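Local coordinates for microcin B17-processing protein McbC (PDB 6GRI), which serves as the FMN-dependent oxidoreductase of microcin B17 maturation, required to convert the inactive precursor into the active antibiotic peptide, at residues 216-221 with 258-263; 9-14 with 195-200; 134-139 with 168-173. All coordinates share one frame; numbering follows the deposited sequence.

Interaction 1: residues 216-221 with 258-263; sequences SMYQNA and IVQFFG. With FMN (flavin mononucleotide), chain I.
Two aromatic rings frame this contact, each met at its edge. The CG2 branch of I258 lies near the plane of the Y218 ring, 4.0 Å from Y218 CD2, and the two side chains cross at about a right angle. A221 CB likewise lies at the edge of the F262 ring, near its plane, while the ring of F187 meets F262 from the neighbouring strand. This is helix-on-sheet packing in the core of a nitroreductase fold: helix 204-228 runs over strand 254-263, and the two short segments are nearly parallel (4°) with axes 10.4 Å apart at their closest. Alternate residues I258, Q260 and F262 direct their side chains to the helix. A chi1 of 75° places Y218 CG between the backbone N and the carbonyl carbon, a setting uncommon in helices, and the ring then extends to the flavin, Y218 OH lying 3.4 Å from the methyl carbon C8M of FMN. I258 reaches the same end of the isoalloxazine with its other branch, I258 CD1 lying 3.7 Å from FMN C7M. Helix and strand thus both border the methyl-bearing end of the flavin, the helix with a phenol oxygen and the strand with a methyl. Between the aromatic groups the extended Q260 chain carries a buried amide across to the helix. Its OE1 accepts a hydrogen bond from Y191 on strand 187-194 and packs against the CB atoms of Y218 and A221. The amide nitrogen has a weak link to N232, and across the contact Q260 NE2 gives a weak, bent hydrogen bond to Y218 O, 3.3 Å long with an N-H...O angle of 146°.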
loop_
_atom_site.group_PDB
_atom_site.type_symbol
_atom_site.label_atom_id
_atom_site.label_comp_id
_atom_site.label_asym_id
_atom_site.label_seq_id
_atom_site.Cartn_x
_atom_site.Cartn_y
_atom_site.Cartn_z
ATOM N N SER C 216 -21.571 -8.295 13.090
ATOM C CA SER C 216 -22.639 -8.142 14.096
ATOM C C SER C 216 -23.997 -8.265 13.417
ATOM O O SER C 216 -24.913 -8.896 13.943
ATOM C CB SER C 216 -22.534 -6.812 14.867
ATOM O OG SER C 216 -22.934 -5.683 14.106
ATOM N N MET C 217 -24.100 -7.695 12.220
ATOM C CA MET C 217 -25.348 -7.727 11.459
ATOM C C MET C 217 -25.727 -9.125 10.981
ATOM O O MET C 217 -26.829 -9.596 11.301
ATOM C CB MET C 217 -25.297 -6.715 10.320
ATOM C CG MET C 217 -25.330 -5.299 10.868
ATOM S SD MET C 217 -24.816 -4.053 9.697
ATOM C CE MET C 217 -26.274 -3.995 8.658
ATOM N N TYR C 218 -24.813 -9.798 10.270
ATOM C CA TYR C 218 -25.099 -11.152 9.768
ATOM C C TYR C 218 -25.284 -12.168 10.876
ATOM O O TYR C 218 -25.938 -13.184 10.655
ATOM C CB TYR C 218 -24.109 -11.643 8.677
ATOM C CG TYR C 218 -22.695 -12.082 9.059
ATOM C CD1 TYR C 218 -22.461 -13.068 10.035
ATOM C CD2 TYR C 218 -21.587 -11.588 8.360
ATOM C CE1 TYR C 218 -21.177 -13.484 10.343
ATOM C CE2 TYR C 218 -20.296 -12.004 8.668
ATOM C CZ TYR C 218 -20.100 -12.951 9.663
ATOM O OH TYR C 218 -18.835 -13.381 9.997
ATOM N N GLN C 219 -24.713 -11.905 12.054
ATOM C CA GLN C 219 -24.886 -12.796 13.209
ATOM C C GLN C 219 -26.277 -12.640 13.808
ATOM O O GLN C 219 -26.919 -13.647 14.126
ATOM C CB GLN C 219 -23.798 -12.562 14.270
ATOM C CG GLN C 219 -23.854 -13.442 15.518
ATOM C CD GLN C 219 -23.708 -14.937 15.258
ATOM O OE1 GLN C 219 -23.334 -15.374 14.168
ATOM N NE2 GLN C 219 -24.011 -15.733 16.280
ATOM N N ASN C 220 -26.747 -11.399 13.966
ATOM C CA ASN C 220 -28.168 -11.159 14.293
ATOM C C ASN C 220 -29.053 -11.888 13.292
ATOM O O ASN C 220 -30.005 -12.533 13.697
ATOM C CB ASN C 220 -28.529 -9.668 14.305
ATOM C CG ASN C 220 -28.169 -8.975 15.610
ATOM O OD1 ASN C 220 -27.417 -9.497 16.438
ATOM N ND2 ASN C 220 -28.711 -7.771 15.791
ATOM N N ALA C 221 -28.722 -11.818 12.000
ATOM C CA ALA C 221 -29.451 -12.588 10.983
ATOM C C ALA C 221 -29.385 -14.091 11.235
ATOM O O ALA C 221 -30.417 -14.765 11.182
ATOM C CB ALA C 221 -28.957 -12.270 9.583
ATOM N N ILE C 258 -20.047 -9.039 2.176
ATOM C CA ILE C 258 -20.479 -10.402 2.395
ATOM C C ILE C 258 -21.931 -10.645 1.926
ATOM O O ILE C 258 -22.806 -9.793 2.106
ATOM C CB ILE C 258 -20.306 -10.749 3.898
ATOM C CG1 ILE C 258 -20.361 -12.261 4.137
ATOM C CG2 ILE C 258 -21.295 -9.991 4.758
ATOM C CD1 ILE C 258 -19.091 -12.979 3.707
ATOM N N VAL C 259 -22.150 -11.815 1.322
ATOM C CA VAL C 259 -23.467 -12.310 0.938
ATOM C C VAL C 259 -23.899 -13.389 1.939
ATOM O O VAL C 259 -23.073 -14.189 2.392
ATOM C CB VAL C 259 -23.448 -12.911 -0.488
ATOM C CG1 VAL C 259 -24.782 -13.574 -0.826
ATOM C CG2 VAL C 259 -23.118 -11.846 -1.526
ATOM N N GLN C 260 -25.191 -13.400 2.274
ATOM C CA GLN C 260 -25.768 -14.384 3.186
ATOM C C GLN C 260 -27.033 -14.936 2.575
ATOM O O GLN C 260 -27.952 -14.172 2.280
ATOM C CB GLN C 260 -26.088 -13.745 4.528
ATOM C CG GLN C 260 -26.639 -14.703 5.576
ATOM C CD GLN C 260 -26.724 -14.070 6.951
ATOM O OE1 GLN C 260 -26.586 -12.854 7.094
ATOM N NE2 GLN C 260 -26.960 -14.892 7.975
ATOM N N PHE C 261 -27.074 -16.262 2.415
ATOM C CA PHE C 261 -28.178 -16.963 1.760
ATOM C C PHE C 261 -29.215 -17.489 2.759
ATOM O O PHE C 261 -28.895 -17.736 3.920
ATOM C CB PHE C 261 -27.640 -18.107 0.901
ATOM C CG PHE C 261 -26.985 -17.652 -0.375
ATOM C CD1 PHE C 261 -27.755 -17.164 -1.430
ATOM C CD2 PHE C 261 -25.609 -17.731 -0.541
ATOM C CE1 PHE C 261 -27.165 -16.749 -2.612
ATOM C CE2 PHE C 261 -25.018 -17.317 -1.729
ATOM C CZ PHE C 261 -25.796 -16.824 -2.759
ATOM N N PHE C 262 -30.460 -17.629 2.297
ATOM C CA PHE C 262 -31.594 -18.057 3.136
ATOM C C PHE C 262 -32.581 -18.922 2.346
ATOM O O PHE C 262 -32.720 -18.774 1.128
ATOM C CB PHE C 262 -32.348 -16.851 3.690
ATOM C CG PHE C 262 -31.543 -15.991 4.639
ATOM C CD1 PHE C 262 -30.894 -14.838 4.184
ATOM C CD2 PHE C 262 -31.467 -16.306 6.001
ATOM C CE1 PHE C 262 -30.183 -14.034 5.064
ATOM C CE2 PHE C 262 -30.752 -15.502 6.882
ATOM C CZ PHE C 262 -30.109 -14.367 6.411
ATOM N N GLY C 263 -33.262 -19.815 3.060
ATOM C CA GLY C 263 -34.258 -20.722 2.483
ATOM C C GLY C 263 -34.304 -22.057 3.206
ATOM O O GLY C 263 -33.740 -22.215 4.302
HETATM N N1 FMN I . -19.504 -21.367 3.136
HETATM C C2 FMN I . -19.366 -21.687 1.820
HETATM O O2 FMN I . -19.782 -22.803 1.445
HETATM N N3 FMN I . -18.795 -20.853 0.921
HETATM C C4 FMN I . -18.328 -19.645 1.285
HETATM O O4 FMN I . -17.802 -18.887 0.448
HETATM C C4A FMN I . -18.447 -19.218 2.702
HETATM N N5 FMN I . -17.999 -18.013 3.124
HETATM C C5A FMN I . -18.113 -17.635 4.422
HETATM C C6 FMN I . -17.641 -16.380 4.802
HETATM C C7 FMN I . -17.737 -15.949 6.122
HETATM C C7M FMN I . -17.221 -14.592 6.522
HETATM C C8 FMN I . -18.359 -16.844 7.131
HETATM C C8M FMN I . -18.476 -16.404 8.563
HETATM C C9 FMN I . -18.837 -18.098 6.755
HETATM C C9A FMN I . -18.740 -18.547 5.432
HETATM N N10 FMN I . -19.221 -19.825 5.009
HETATM C C10 FMN I . -19.081 -20.180 3.639
HETATM C "C1'" FMN I . -19.854 -20.780 5.949
HETATM C "C2'" FMN I . -18.765 -21.529 6.716
HETATM O "O2'" FMN I . -18.113 -22.423 5.810
HETATM C "C3'" FMN I . -19.319 -22.272 7.933
HETATM O "O3'" FMN I . -19.760 -21.304 8.893
HETATM C "C4'" FMN I . -18.294 -23.194 8.605
HETATM O "O4'" FMN I . -17.933 -24.268 7.732
HETATM C "C5'" FMN I . -18.809 -23.807 9.907
HETATM O "O5'" FMN I . -19.963 -24.605 9.642
HETATM P P FMN I . -21.385 -24.318 10.343
HETATM O O1P FMN I . -21.646 -22.855 10.073
HETATM O O2P FMN I . -22.281 -25.281 9.597
HETATM O O3P FMN I . -21.192 -24.608 11.815
#

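Interaction 2: residues 9-14 with 195-200; sequences VEVTHY and FEKALF
V11 and F200 meet through two complementary torsions. The CG1 branch of V11 stands anti to the backbone nitrogen, and with chi1 of 81° F200 CG lies between its own nitrogen and carbonyl carbon, which brings the methyl over the phenyl ring. The result is a CH-pi contact: V11 CG1 is 4.0 Å from the centroid of the F200 ring and 20° off its normal, displaced toward the rim. The two side chains cross at about a right angle. V11 CG1 also rests on the helix backbone, 3.3 Å from E196 O. Y14 adds its CB at the edge of the F200 ring, 4.1 Å from F200 CD2. One turn back on helix 195-199, the E196 carboxylate reaches out to T12: T12 OG1 donates to E196 OE1 at 2.7 Å, meeting the syn side of the oxygen 22° out of the carboxylate plane. At the other end of the contact a water sits between two backbone carbonyls, 2.7 Å from Y14 O and 2.9 Å from F200 O. The N-terminal segment 9-14 is thereby held against the short helix that follows strand 187-194 of the nitroreductase core, and the junction is also a subunit meeting point. F55 of the second McbC subunit packs on both V11 and F200, and the McbD chain approaches T12 and E196. E196 OE1 takes a further hydrogen bond from T15, while E196 OE2 accepts one from the N-terminal nitrogen of M1 of McbD. Such donors at both oxygens would be expected to favour the ionised carboxylate and to fix its rotation, tying the McbC N-terminal segment to the interface with McbD.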
loop_
_atom_site.group_PDB
_atom_site.type_symbol
_atom_site.label_atom_id
_atom_site.label_comp_id
_atom_site.label_asym_id
_atom_site.label_seq_id
_atom_site.Cartn_x
_atom_site.Cartn_y
_atom_site.Cartn_z
ATOM N N VAL C 9 -23.453 13.814 0.593
ATOM C CA VAL C 9 -22.781 15.084 0.278
ATOM C C VAL C 9 -22.280 15.751 1.570
ATOM O O VAL C 9 -21.251 16.424 1.564
ATOM C CB VAL C 9 -23.723 16.098 -0.424
ATOM C CG1 VAL C 9 -22.960 17.357 -0.827
ATOM C CG2 VAL C 9 -24.402 15.512 -1.658
ATOM N N GLU C 10 -23.045 15.597 2.657
ATOM C CA GLU C 10 -22.634 16.051 3.987
ATOM C C GLU C 10 -21.423 15.242 4.473
ATOM O O GLU C 10 -20.483 15.810 5.025
ATOM C CB GLU C 10 -23.769 15.903 4.997
ATOM C CG GLU C 10 -25.016 16.718 4.718
ATOM C CD GLU C 10 -24.866 18.200 5.016
ATOM O OE1 GLU C 10 -24.095 18.581 5.916
ATOM O OE2 GLU C 10 -25.549 19.002 4.349
ATOM N N VAL C 11 -21.463 13.922 4.276
ATOM C CA VAL C 11 -20.352 13.046 4.632
ATOM C C VAL C 11 -19.088 13.473 3.883
ATOM O O VAL C 11 -18.068 13.750 4.510
ATOM C CB VAL C 11 -20.689 11.544 4.383
ATOM C CG1 VAL C 11 -19.442 10.662 4.425
ATOM C CG2 VAL C 11 -21.713 11.050 5.403
ATOM N N THR C 12 -19.184 13.588 2.560
ATOM C CA THR C 12 -18.020 13.849 1.709
ATOM C C THR C 12 -17.267 15.152 1.974
ATOM O O THR C 12 -16.161 15.316 1.493
ATOM C CB THR C 12 -18.363 13.761 0.210
ATOM O OG1 THR C 12 -17.213 13.311 -0.512
ATOM C CG2 THR C 12 -18.832 15.115 -0.373
ATOM N N HIS C 13 -17.861 16.067 2.726
ATOM C CA HIS C 13 -17.183 17.280 3.191
ATOM C C HIS C 13 -15.965 17.021 4.115
ATOM O O HIS C 13 -15.076 17.855 4.186
ATOM C CB HIS C 13 -18.228 18.170 3.890
ATOM C CG HIS C 13 -17.713 19.495 4.353
ATOM N ND1 HIS C 13 -17.712 20.615 3.549
ATOM C CD2 HIS C 13 -17.206 19.886 5.548
ATOM C CE1 HIS C 13 -17.213 21.636 4.225
ATOM N NE2 HIS C 13 -16.895 21.221 5.440
ATOM N N TYR C 14 -15.932 15.887 4.818
ATOM C CA TYR C 14 -14.858 15.561 5.770
ATOM C C TYR C 14 -13.925 14.454 5.272
ATOM O O TYR C 14 -13.132 13.914 6.046
ATOM C CB TYR C 14 -15.469 15.117 7.106
ATOM C CG TYR C 14 -16.244 16.201 7.806
ATOM C CD1 TYR C 14 -15.612 17.051 8.706
ATOM C CD2 TYR C 14 -17.618 16.381 7.576
ATOM C CE1 TYR C 14 -16.313 18.049 9.349
ATOM C CE2 TYR C 14 -18.324 17.382 8.220
ATOM C CZ TYR C 14 -17.663 18.214 9.097
ATOM O OH TYR C 14 -18.329 19.214 9.747
ATOM N N PHE C 195 -17.859 3.438 1.634
ATOM C CA PHE C 195 -16.479 3.728 2.052
ATOM C C PHE C 195 -16.365 5.070 2.773
ATOM O O PHE C 195 -15.841 5.132 3.893
ATOM C CB PHE C 195 -15.514 3.717 0.857
ATOM C CG PHE C 195 -15.289 2.353 0.243
ATOM C CD1 PHE C 195 -14.603 1.364 0.936
ATOM C CD2 PHE C 195 -15.709 2.077 -1.058
ATOM C CE1 PHE C 195 -14.363 0.116 0.360
ATOM C CE2 PHE C 195 -15.483 0.829 -1.631
ATOM C CZ PHE C 195 -14.811 -0.152 -0.919
ATOM N N GLU C 196 -16.876 6.124 2.138
ATOM C CA GLU C 196 -16.756 7.492 2.670
ATOM C C GLU C 196 -17.444 7.706 4.028
ATOM O O GLU C 196 -16.952 8.479 4.854
ATOM C CB GLU C 196 -17.238 8.522 1.645
ATOM C CG GLU C 196 -16.347 8.588 0.400
ATOM C CD GLU C 196 -16.317 9.957 -0.271
ATOM O OE1 GLU C 196 -16.278 10.992 0.426
ATOM O OE2 GLU C 196 -16.317 9.994 -1.518
ATOM N N LYS C 197 -18.542 6.992 4.263
ATOM C CA LYS C 197 -19.213 6.995 5.563
ATOM C C LYS C 197 -18.447 6.199 6.622
ATOM O O LYS C 197 -18.495 6.530 7.798
ATOM C CB LYS C 197 -20.647 6.455 5.444
ATOM C CG LYS C 197 -21.526 6.918 6.588
ATOM C CD LYS C 197 -22.939 6.387 6.503
ATOM C CE LYS C 197 -23.726 6.925 7.677
ATOM N NZ LYS C 197 -25.026 6.236 7.909
ATOM N N ALA C 198 -17.768 5.136 6.207
ATOM C CA ALA C 198 -16.912 4.375 7.111
ATOM C C ALA C 198 -15.604 5.099 7.472
ATOM O O ALA C 198 -15.040 4.827 8.508
ATOM C CB ALA C 198 -16.613 3.008 6.531
ATOM N N LEU C 199 -15.131 6.027 6.649
ATOM C CA LEU C 199 -13.817 6.641 6.877
ATOM C C LEU C 199 -13.803 8.094 7.381
ATOM O O LEU C 199 -12.777 8.558 7.915
ATOM C CB LEU C 199 -12.999 6.536 5.586
ATOM C CG LEU C 199 -12.730 5.105 5.101
ATOM C CD1 LEU C 199 -12.280 5.123 3.652
ATOM C CD2 LEU C 199 -11.706 4.393 5.984
ATOM N N PHE C 200 -14.907 8.816 7.202
ATOM C CA PHE C 200 -14.898 10.281 7.415
ATOM C C PHE C 200 -14.644 10.788 8.839
ATOM O O PHE C 200 -14.131 11.885 8.998
ATOM C CB PHE C 200 -16.133 10.977 6.791
ATOM C CG PHE C 200 -17.395 10.914 7.625
ATOM C CD1 PHE C 200 -17.956 9.697 8.001
ATOM C CD2 PHE C 200 -18.059 12.091 7.980
ATOM C CE1 PHE C 200 -19.126 9.663 8.741
ATOM C CE2 PHE C 200 -19.231 12.058 8.719
ATOM C CZ PHE C 200 -19.767 10.846 9.102
HETATM O O HOH W 1 -11.818 11.817 7.181
#

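Interaction 3: residues 134-139 with 168-173; sequences CRLSEN and QSLYRS
The carbonyl oxygen of L170, the residue whose side chain packs against both C134 and L136, accepts a hydrogen bond from S173 OG at 2.9 Å. The hydroxyl lies above the carbonyl plane, 38° out of it, with a C=O...O angle of 114°; a chi1 of 62° folds it back along the helix to that position. The contact across the segments is apolar. L170 CD2 packs 3.6 Å from C134 CB and also rests near R135 O, while L170 CD1 faces C134 SG. L136 comes in across L170 at about a right angle, L136 CD2 lying 3.8 Å from L170 CG and 4.1 Å from Y171 CB. In the nitroreductase fold this joins helix 167-175 to the end of strand 129-135, one of the inner strands of the antiparallel sheet; L174, further along the helix, packs on C134 and L136 as well. The CB of R135 points away from the helix; its guanidinium has S137 O over the centre of one face, 3.5 Å above the plane, with NH1 bonded to N148 OD1 and NE to T140 O.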
loop_
_atom_site.group_PDB
_atom_site.type_symbol
_atom_site.label_atom_id
_atom_site.label_comp_id
_atom_site.label_asym_id
_atom_site.label_seq_id
_atom_site.Cartn_x
_atom_site.Cartn_y
_atom_site.Cartn_z
ATOM N N CYS C 134 -32.116 -9.711 -1.940
ATOM C CA CYS C 134 -32.081 -10.230 -3.289
ATOM C C CYS C 134 -33.017 -11.418 -3.411
ATOM O O CYS C 134 -32.813 -12.431 -2.751
ATOM C CB CYS C 134 -30.654 -10.633 -3.622
ATOM S SG CYS C 134 -29.530 -9.223 -3.545
ATOM N N ARG C 135 -34.047 -11.270 -4.249
ATOM C CA ARG C 135 -34.994 -12.341 -4.562
ATOM C C ARG C 135 -34.373 -13.238 -5.618
ATOM O O ARG C 135 -34.028 -12.772 -6.700
ATOM C CB ARG C 135 -36.301 -11.751 -5.069
ATOM C CG ARG C 135 -37.408 -12.769 -5.266
ATOM C CD ARG C 135 -38.779 -12.093 -5.326
ATOM N NE ARG C 135 -39.796 -12.938 -5.954
ATOM C CZ ARG C 135 -39.890 -13.177 -7.263
ATOM N NH1 ARG C 135 -39.030 -12.640 -8.125
ATOM N NH2 ARG C 135 -40.852 -13.969 -7.721
ATOM N N LEU C 136 -34.209 -14.515 -5.276
ATOM C CA LEU C 136 -33.453 -15.478 -6.086
ATOM C C LEU C 136 -34.269 -16.627 -6.614
ATOM O O LEU C 136 -33.747 -17.407 -7.407
ATOM C CB LEU C 136 -32.294 -16.057 -5.266
ATOM C CG LEU C 136 -31.366 -15.046 -4.584
ATOM C CD1 LEU C 136 -30.323 -15.740 -3.719
ATOM C CD2 LEU C 136 -30.698 -14.163 -5.620
ATOM N N SER C 137 -35.527 -16.749 -6.179
ATOM C CA SER C 137 -36.421 -17.813 -6.645
ATOM C C SER C 137 -37.780 -17.281 -7.115
ATOM O O SER C 137 -38.331 -16.339 -6.534
ATOM C CB SER C 137 -36.627 -18.840 -5.541
ATOM O OG SER C 137 -37.347 -19.934 -6.056
ATOM N N GLU C 138 -38.315 -17.908 -8.163
ATOM C CA GLU C 138 -39.669 -17.617 -8.641
ATOM C C GLU C 138 -40.742 -18.006 -7.610
ATOM O O GLU C 138 -41.809 -17.399 -7.590
ATOM C CB GLU C 138 -39.940 -18.318 -9.976
ATOM N N ASN C 139 -40.460 -19.009 -6.769
ATOM C CA ASN C 139 -41.340 -19.393 -5.643
ATOM C C ASN C 139 -41.226 -18.481 -4.413
ATOM O O ASN C 139 -41.974 -18.659 -3.451
ATOM C CB ASN C 139 -41.083 -20.848 -5.213
ATOM C CG ASN C 139 -41.557 -21.859 -6.239
ATOM O OD1 ASN C 139 -42.622 -21.702 -6.843
ATOM N ND2 ASN C 139 -40.773 -22.919 -6.428
ATOM N N GLN C 168 -32.557 -15.133 -12.253
ATOM C CA GLN C 168 -31.422 -15.972 -12.654
ATOM C C GLN C 168 -30.102 -15.214 -12.557
ATOM O O GLN C 168 -29.166 -15.700 -11.948
ATOM C CB GLN C 168 -31.600 -16.550 -14.071
ATOM C CG GLN C 168 -32.589 -17.705 -14.172
ATOM C CD GLN C 168 -34.057 -17.290 -14.080
ATOM O OE1 GLN C 168 -34.381 -16.112 -13.886
ATOM N NE2 GLN C 168 -34.955 -18.267 -14.221
ATOM N N SER C 169 -30.044 -14.020 -13.139
ATOM C CA SER C 169 -28.811 -13.199 -13.130
ATOM C C SER C 169 -28.304 -12.864 -11.733
ATOM O O SER C 169 -27.098 -12.851 -11.480
ATOM C CB SER C 169 -29.038 -11.882 -13.877
ATOM O OG SER C 169 -29.695 -12.110 -15.109
ATOM N N LEU C 170 -29.242 -12.578 -10.841
ATOM C CA LEU C 170 -28.929 -12.143 -9.496
ATOM C C LEU C 170 -28.374 -13.315 -8.702
ATOM O O LEU C 170 -27.438 -13.147 -7.939
ATOM C CB LEU C 170 -30.188 -11.572 -8.847
ATOM C CG LEU C 170 -30.116 -10.899 -7.480
ATOM C CD1 LEU C 170 -29.075 -9.805 -7.456
ATOM C CD2 LEU C 170 -31.490 -10.342 -7.135
ATOM N N TYR C 171 -28.945 -14.498 -8.899
ATOM C CA TYR C 171 -28.418 -15.734 -8.312
ATOM C C TYR C 171 -27.090 -16.171 -8.949
ATOM O O TYR C 171 -26.234 -16.733 -8.265
ATOM C CB TYR C 171 -29.440 -16.870 -8.409
ATOM C CG TYR C 171 -28.885 -18.243 -8.093
ATOM C CD1 TYR C 171 -28.431 -19.091 -9.112
ATOM C CD2 TYR C 171 -28.807 -18.700 -6.775
ATOM C CE1 TYR C 171 -27.927 -20.350 -8.826
ATOM C CE2 TYR C 171 -28.303 -19.958 -6.481
ATOM C CZ TYR C 171 -27.869 -20.779 -7.511
ATOM O OH TYR C 171 -27.369 -22.025 -7.216
ATOM N N ARG C 172 -26.921 -15.942 -10.246
ATOM C CA ARG C 172 -25.651 -16.233 -10.897
ATOM C C ARG C 172 -24.532 -15.438 -10.238
ATOM O O ARG C 172 -23.523 -16.012 -9.847
ATOM C CB ARG C 172 -25.703 -15.922 -12.391
ATOM C CG ARG C 172 -24.448 -16.338 -13.140
ATOM C CD ARG C 172 -24.524 -15.980 -14.608
ATOM N NE ARG C 172 -23.202 -15.749 -15.194
ATOM C CZ ARG C 172 -22.363 -16.692 -15.627
ATOM N NH1 ARG C 172 -22.663 -17.987 -15.544
ATOM N NH2 ARG C 172 -21.196 -16.323 -16.148
ATOM N N SER C 173 -24.732 -14.132 -10.098
ATOM C CA SER C 173 -23.709 -13.239 -9.539
ATOM C C SER C 173 -23.372 -13.527 -8.075
ATOM O O SER C 173 -22.190 -13.547 -7.694
ATOM C CB SER C 173 -24.123 -11.756 -9.698
ATOM O OG SER C 173 -25.330 -11.435 -9.007
#

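Interactions 1 and 3 are neighbours on the same antiparallel sheet, with centres about 17 Å apart. They touch directly, F261 CE1 of strand 254-263 lying 3.5 Å from L136 CD1. Interaction 1 borders the flavin, whose site is completed by R82, S85, R181 and A236 of this chain and R117 of the second subunit. The side chain of Y171 in interaction 3 stays about 12 Å from a bound FMN. Interaction 2 is farther from the other two, its centre about 26 Å from interaction 1 and 32 Å from interaction 3, though the K197 side chain is also about 12 Å from a bound FMN. Helix 195-199 nevertheless precedes helix 204-228 directly, and interactions 1 and 2 both touch the second McbC subunit.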